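Local coordinates for protein intron-associated endonuclease 1 (Enterobacteria phage T4, PDB 1MK0) that probably cleaves DNA at the intron homing site, this fragment being the GIY-YIG catalytic domain of the homing endonuclease I-TevI, at residues V18-F32 and N54-Y66. The protein carries 1 engineered substitution. Sequence-based numbering, arbitrary orientation.
Sequences VGSAKDFEKRWKRHF and NVFECSILEEIPY
With chi1 near -65° in all three, Phe-24, Trp-28 and Phe-32 each place CG anti to the carbonyl carbon and beside the backbone N, and three aromatic rings one helical turn apart reach from helix 24-32 to strand 56-60. Cys-58 meets two of them. Its CB stands over the centre of the Trp-28 ring system, 3.5 Å from Trp-28 CD2. Cys-58 SG lies above the five-membered ring, 3.7 Å from Trp-28 CG. The same SG also approaches the edge of the Phe-32 ring, 3.9 Å from Phe-32 CE2. The sulfur thus makes one face-on and one edge-on sulfur-aromatic contact. Ile-60 crosses Phe-24 at about a right angle: CG1 lies over the ring as a CH-pi contact, 3.7 Å from the centroid, and CD1 packs 3.5 Å from CD2 of Phe-24. At the far end the Asn-54 amide stacks on the Phe-32 ring, the planes 24° apart. The segment axes of helix and strand run nearly antiparallel, 10.0 Å apart at closest approach, and no direct hydrogen bond links the two segments. In this GIY-YIG domain the contact lays helix 24-37 against outer strand 56-63 of the three-stranded antiparallel sheet. Tyr-6 of the central strand 4-10 adds an edge-to-face ring contact to Trp-28. Beyond the bulge at Leu-61 and Glu-62 the chain reaches the loop that follows strand 16-21, where Lys-22 CB rests over the face of Tyr-66, 4.2 Å from its centroid. Three waters bridge this end. One joins Ser-20 OG to Tyr-66 OH, which also bonds Gly-97 N; the other two accept from Lys-22 NZ, one taking a second bond from Tyr-66 N and the other donating to Tyr-66 O.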
loop_
_atom_site.group_PDB
_atom_site.type_symbol
_atom_site.label_atom_id
_atom_site.label_comp_id
_atom_site.label_asym_id
_atom_site.label_seq_id
_atom_site.Cartn_x
_atom_site.Cartn_y
_atom_site.Cartn_z
ATOM N N VAL A 18 -1.763 -1.159 -2.804
ATOM C CA VAL A 18 -2.413 -2.077 -1.874
ATOM C C VAL A 18 -1.352 -2.751 -1.013
ATOM O O VAL A 18 -0.336 -3.211 -1.518
ATOM C CB VAL A 18 -3.212 -3.166 -2.625
ATOM C CG1 VAL A 18 -3.722 -4.213 -1.634
ATOM C CG2 VAL A 18 -4.381 -2.534 -3.375
ATOM N N GLY A 19 -1.586 -2.804 0.293
ATOM C CA GLY A 19 -0.619 -3.438 1.171
ATOM C C GLY A 19 -1.274 -4.104 2.364
ATOM O O GLY A 19 -2.492 -4.096 2.493
ATOM N N SER A 20 -0.457 -4.693 3.233
ATOM C CA SER A 20 -0.964 -5.358 4.429
ATOM C C SER A 20 -0.178 -4.850 5.631
ATOM O O SER A 20 0.987 -4.481 5.504
ATOM C CB SER A 20 -0.814 -6.875 4.301
ATOM O OG SER A 20 0.543 -7.248 4.127
ATOM N N ALA A 21 -0.805 -4.825 6.799
ATOM C CA ALA A 21 -0.107 -4.329 7.976
ATOM C C ALA A 21 -0.506 -4.993 9.277
ATOM O O ALA A 21 -1.647 -5.436 9.443
ATOM C CB ALA A 21 -0.316 -2.825 8.094
ATOM N N LYS A 22 0.454 -5.057 10.195
ATOM C CA LYS A 22 0.226 -5.602 11.526
ATOM C C LYS A 22 -0.523 -4.487 12.259
ATOM O O LYS A 22 -1.378 -4.744 13.106
ATOM C CB LYS A 22 1.559 -5.913 12.214
ATOM C CG LYS A 22 1.430 -6.369 13.666
ATOM C CD LYS A 22 0.587 -7.632 13.802
ATOM C CE LYS A 22 0.433 -8.037 15.264
ATOM N NZ LYS A 22 -0.472 -9.209 15.433
ATOM N N ASP A 23 -0.181 -3.243 11.922
ATOM C CA ASP A 23 -0.852 -2.060 12.460
ATOM C C ASP A 23 -0.905 -1.007 11.356
ATOM O O ASP A 23 0.129 -0.522 10.897
ATOM C CB ASP A 23 -0.137 -1.458 13.664
ATOM C CG ASP A 23 -0.868 -0.236 14.199
ATOM O OD1 ASP A 23 -1.997 -0.399 14.716
ATOM O OD2 ASP A 23 -0.341 0.888 14.081
ATOM N N PHE A 24 -2.114 -0.649 10.941
ATOM C CA PHE A 24 -2.300 0.326 9.873
ATOM C C PHE A 24 -1.599 1.667 10.065
ATOM O O PHE A 24 -0.781 2.068 9.240
ATOM C CB PHE A 24 -3.792 0.582 9.649
ATOM C CG PHE A 24 -4.539 -0.602 9.111
ATOM C CD1 PHE A 24 -4.206 -1.146 7.873
ATOM C CD2 PHE A 24 -5.589 -1.163 9.829
ATOM C CE1 PHE A 24 -4.912 -2.235 7.355
ATOM C CE2 PHE A 24 -6.301 -2.248 9.326
ATOM C CZ PHE A 24 -5.965 -2.787 8.087
ATOM N N GLU A 25 -1.921 2.358 11.153
ATOM C CA GLU A 25 -1.349 3.674 11.420
ATOM C C GLU A 25 0.173 3.714 11.342
ATOM O O GLU A 25 0.746 4.608 10.718
ATOM C CB GLU A 25 -1.804 4.171 12.794
ATOM C CG GLU A 25 -2.004 5.675 12.870
ATOM C CD GLU A 25 -3.119 6.159 11.954
ATOM O OE1 GLU A 25 -4.271 5.706 12.124
ATOM O OE2 GLU A 25 -2.846 6.992 11.064
ATOM N N LYS A 26 0.828 2.748 11.973
ATOM C CA LYS A 26 2.282 2.709 11.965
ATOM C C LYS A 26 2.845 2.342 10.602
ATOM O O LYS A 26 3.877 2.873 10.192
ATOM C CB LYS A 26 2.783 1.747 13.040
ATOM C CG LYS A 26 2.528 2.285 14.435
ATOM C CD LYS A 26 2.958 1.331 15.519
ATOM C CE LYS A 26 2.725 1.969 16.879
ATOM N NZ LYS A 26 3.051 1.054 17.996
ATOM N N ARG A 27 2.168 1.449 9.888
ATOM C CA ARG A 27 2.654 1.063 8.569
ATOM C C ARG A 27 2.607 2.262 7.630
ATOM O O ARG A 27 3.533 2.485 6.848
ATOM C CB ARG A 27 1.811 -0.070 7.975
ATOM C CG ARG A 27 2.353 -0.580 6.640
ATOM C CD ARG A 27 3.680 -1.293 6.845
ATOM N NE ARG A 27 4.386 -1.608 5.602
ATOM C CZ ARG A 27 5.195 -0.771 4.960
ATOM N NH1 ARG A 27 5.406 0.455 5.427
ATOM N NH2 ARG A 27 5.832 -1.178 3.871
ATOM N N TRP A 28 1.524 3.031 7.709
ATOM C CA TRP A 28 1.363 4.200 6.858
ATOM C C TRP A 28 2.421 5.248 7.174
ATOM O O TRP A 28 2.949 5.893 6.271
ATOM C CB TRP A 28 -0.040 4.797 7.020
ATOM C CG TRP A 28 -1.143 3.867 6.596
ATOM C CD1 TRP A 28 -1.049 2.834 5.708
ATOM C CD2 TRP A 28 -2.512 3.909 7.019
ATOM N NE1 TRP A 28 -2.274 2.226 5.553
ATOM C CE2 TRP A 28 -3.190 2.865 6.346
ATOM C CE3 TRP A 28 -3.233 4.725 7.900
ATOM C CZ2 TRP A 28 -4.555 2.618 6.528
ATOM C CZ3 TRP A 28 -4.592 4.479 8.080
ATOM C CH2 TRP A 28 -5.237 3.433 7.397
ATOM N N LYS A 29 2.722 5.420 8.456
ATOM C CA LYS A 29 3.732 6.384 8.861
ATOM C C LYS A 29 5.066 5.961 8.277
ATOM O O LYS A 29 5.841 6.792 7.802
ATOM C CB LYS A 29 3.839 6.454 10.388
ATOM C CG LYS A 29 2.661 7.133 11.062
ATOM C CD LYS A 29 2.928 7.342 12.543
ATOM C CE LYS A 29 1.801 8.117 13.207
ATOM N NZ LYS A 29 2.110 8.428 14.634
ATOM N N ARG A 30 5.329 4.657 8.301
ATOM C CA ARG A 30 6.585 4.135 7.773
ATOM C C ARG A 30 6.713 4.366 6.273
ATOM O O ARG A 30 7.798 4.656 5.775
ATOM C CB ARG A 30 6.723 2.643 8.082
ATOM C CG ARG A 30 7.982 2.016 7.494
ATOM C CD ARG A 30 8.472 0.859 8.346
ATOM N NE ARG A 30 7.522 -0.245 8.407
ATOM C CZ ARG A 30 7.528 -1.290 7.585
ATOM N NH1 ARG A 30 8.439 -1.380 6.625
ATOM N NH2 ARG A 30 6.631 -2.256 7.735
ATOM N N HIS A 31 5.602 4.236 5.554
ATOM C CA HIS A 31 5.614 4.453 4.110
ATOM C C HIS A 31 6.089 5.852 3.763
ATOM O O HIS A 31 6.925 6.031 2.884
ATOM C CB HIS A 31 4.215 4.271 3.524
ATOM C CG HIS A 31 3.877 2.854 3.193
ATOM N ND1 HIS A 31 4.575 2.125 2.255
ATOM C CD2 HIS A 31 2.898 2.040 3.652
ATOM C CE1 HIS A 31 4.037 0.922 2.148
ATOM N NE2 HIS A 31 3.018 0.846 2.984
ATOM N N PHE A 32 5.542 6.848 4.447
ATOM C CA PHE A 32 5.918 8.217 4.156
ATOM C C PHE A 32 7.311 8.580 4.645
ATOM O O PHE A 32 7.978 9.411 4.035
ATOM C CB PHE A 32 4.839 9.163 4.683
ATOM C CG PHE A 32 3.508 8.964 4.012
ATOM C CD1 PHE A 32 3.377 9.151 2.639
ATOM C CD2 PHE A 32 2.403 8.535 4.735
ATOM C CE1 PHE A 32 2.162 8.908 1.994
ATOM C CE2 PHE A 32 1.183 8.288 4.103
ATOM C CZ PHE A 32 1.064 8.473 2.730
ATOM N N ASN A 54 3.233 14.182 -0.318
ATOM C CA ASN A 54 2.094 13.428 0.197
ATOM C C ASN A 54 0.709 13.939 -0.180
ATOM O O ASN A 54 0.072 14.669 0.584
ATOM C CB ASN A 54 2.191 13.303 1.717
ATOM C CG ASN A 54 1.177 12.322 2.288
ATOM O OD1 ASN A 54 1.166 12.057 3.492
ATOM N ND2 ASN A 54 0.323 11.782 1.428
ATOM N N VAL A 55 0.247 13.539 -1.359
ATOM C CA VAL A 55 -1.078 13.903 -1.845
ATOM C C VAL A 55 -1.940 12.644 -1.759
ATOM O O VAL A 55 -2.923 12.502 -2.482
ATOM C CB VAL A 55 -1.032 14.379 -3.320
ATOM C CG1 VAL A 55 -0.310 15.712 -3.407
ATOM C CG2 VAL A 55 -0.327 13.342 -4.189
ATOM N N PHE A 56 -1.564 11.740 -0.859
ATOM C CA PHE A 56 -2.275 10.475 -0.706
ATOM C C PHE A 56 -3.257 10.392 0.452
ATOM O O PHE A 56 -3.174 11.148 1.421
ATOM C CB PHE A 56 -1.269 9.326 -0.570
ATOM C CG PHE A 56 -0.281 9.252 -1.695
ATOM C CD1 PHE A 56 0.854 10.056 -1.696
ATOM C CD2 PHE A 56 -0.503 8.407 -2.777
ATOM C CE1 PHE A 56 1.753 10.023 -2.761
ATOM C CE2 PHE A 56 0.392 8.367 -3.846
ATOM C CZ PHE A 56 1.520 9.178 -3.837
ATOM N N GLU A 57 -4.184 9.445 0.323
ATOM C CA GLU A 57 -5.198 9.158 1.329
ATOM C C GLU A 57 -5.106 7.673 1.651
ATOM O O GLU A 57 -5.171 6.835 0.751
ATOM C CB GLU A 57 -6.601 9.453 0.800
ATOM C CG GLU A 57 -7.065 10.881 0.966
ATOM C CD GLU A 57 -8.530 11.048 0.600
ATOM O OE1 GLU A 57 -9.372 10.325 1.177
ATOM O OE2 GLU A 57 -8.840 11.898 -0.260
ATOM N N CYS A 58 -4.955 7.353 2.931
ATOM C CA CYS A 58 -4.860 5.965 3.363
ATOM C C CYS A 58 -6.192 5.501 3.936
ATOM O O CYS A 58 -6.808 6.202 4.738
ATOM C CB CYS A 58 -3.775 5.815 4.434
ATOM S SG CYS A 58 -2.105 6.266 3.906
ATOM N N SER A 59 -6.641 4.321 3.520
ATOM C CA SER A 59 -7.892 3.772 4.030
ATOM C C SER A 59 -7.782 2.261 4.175
ATOM O O SER A 59 -6.969 1.619 3.514
ATOM C CB SER A 59 -9.063 4.133 3.108
ATOM O OG SER A 59 -8.868 3.655 1.793
ATOM N N ILE A 60 -8.596 1.700 5.059
ATOM C CA ILE A 60 -8.594 0.265 5.296
ATOM C C ILE A 60 -9.512 -0.425 4.299
ATOM O O ILE A 60 -10.630 0.029 4.061
ATOM C CB ILE A 60 -9.100 -0.060 6.720
ATOM C CG1 ILE A 60 -8.142 0.529 7.755
ATOM C CG2 ILE A 60 -9.242 -1.564 6.897
ATOM C CD1 ILE A 60 -8.650 0.443 9.180
ATOM N N LEU A 61 -9.031 -1.511 3.705
ATOM C CA LEU A 61 -9.848 -2.269 2.767
ATOM C C LEU A 61 -10.517 -3.396 3.542
ATOM O O LEU A 61 -11.713 -3.641 3.392
ATOM C CB LEU A 61 -8.988 -2.851 1.641
ATOM C CG LEU A 61 -8.356 -1.861 0.654
ATOM C CD1 LEU A 61 -7.529 -2.626 -0.359
ATOM C CD2 LEU A 61 -9.435 -1.056 -0.045
ATOM N N GLU A 62 -9.735 -4.065 4.383
ATOM C CA GLU A 62 -10.225 -5.180 5.189
ATOM C C GLU A 62 -9.448 -5.323 6.485
ATOM O O GLU A 62 -8.229 -5.481 6.451
ATOM C CB GLU A 62 -10.049 -6.495 4.434
ATOM C CG GLU A 62 -11.226 -6.993 3.663
ATOM C CD GLU A 62 -10.859 -8.217 2.858
ATOM O OE1 GLU A 62 -10.256 -9.152 3.430
ATOM O OE2 GLU A 62 -11.165 -8.241 1.655
ATOM N N GLU A 63 -10.140 -5.286 7.621
ATOM C CA GLU A 63 -9.459 -5.492 8.894
ATOM C C GLU A 63 -9.541 -6.993 9.133
ATOM O O GLU A 63 -10.631 -7.542 9.291
ATOM C CB GLU A 63 -10.147 -4.750 10.047
ATOM C CG GLU A 63 -9.450 -4.999 11.387
ATOM C CD GLU A 63 -10.078 -4.267 12.562
ATOM O OE1 GLU A 63 -9.633 -4.505 13.706
ATOM O OE2 GLU A 63 -11.005 -3.459 12.353
ATOM N N ILE A 64 -8.388 -7.654 9.131
ATOM C CA ILE A 64 -8.313 -9.094 9.342
ATOM C C ILE A 64 -7.018 -9.402 10.080
ATOM O O ILE A 64 -6.102 -8.582 10.097
ATOM C CB ILE A 64 -8.323 -9.878 7.999
ATOM C CG1 ILE A 64 -7.158 -9.428 7.110
ATOM C CG2 ILE A 64 -9.656 -9.688 7.295
ATOM C CD1 ILE A 64 -7.104 -10.136 5.771
ATOM N N PRO A 65 -6.929 -10.585 10.707
ATOM C CA PRO A 65 -5.721 -10.975 11.445
ATOM C C PRO A 65 -4.492 -10.992 10.545
ATOM O O PRO A 65 -4.568 -11.390 9.379
ATOM C CB PRO A 65 -6.067 -12.368 11.963
ATOM C CG PRO A 65 -7.550 -12.287 12.161
ATOM C CD PRO A 65 -8.000 -11.577 10.902
ATOM N N TYR A 66 -3.360 -10.559 11.091
ATOM C CA TYR A 66 -2.120 -10.529 10.329
ATOM C C TYR A 66 -1.461 -11.909 10.374
ATOM O O TYR A 66 -0.496 -12.141 11.108
ATOM C CB TYR A 66 -1.189 -9.451 10.892
ATOM C CG TYR A 66 0.001 -9.131 10.014
ATOM C CD1 TYR A 66 1.273 -9.598 10.339
ATOM C CD2 TYR A 66 -0.140 -8.351 8.869
ATOM C CE1 TYR A 66 2.376 -9.295 9.549
ATOM C CE2 TYR A 66 0.958 -8.041 8.066
ATOM C CZ TYR A 66 2.214 -8.518 8.416
ATOM O OH TYR A 66 3.314 -8.219 7.642
HETATM O O HOH W 1 3.130 -7.554 5.067
HETATM O O HOH W 2 -3.130 -9.612 14.044
HETATM O O HOH W 3 0.419 -11.711 13.823
#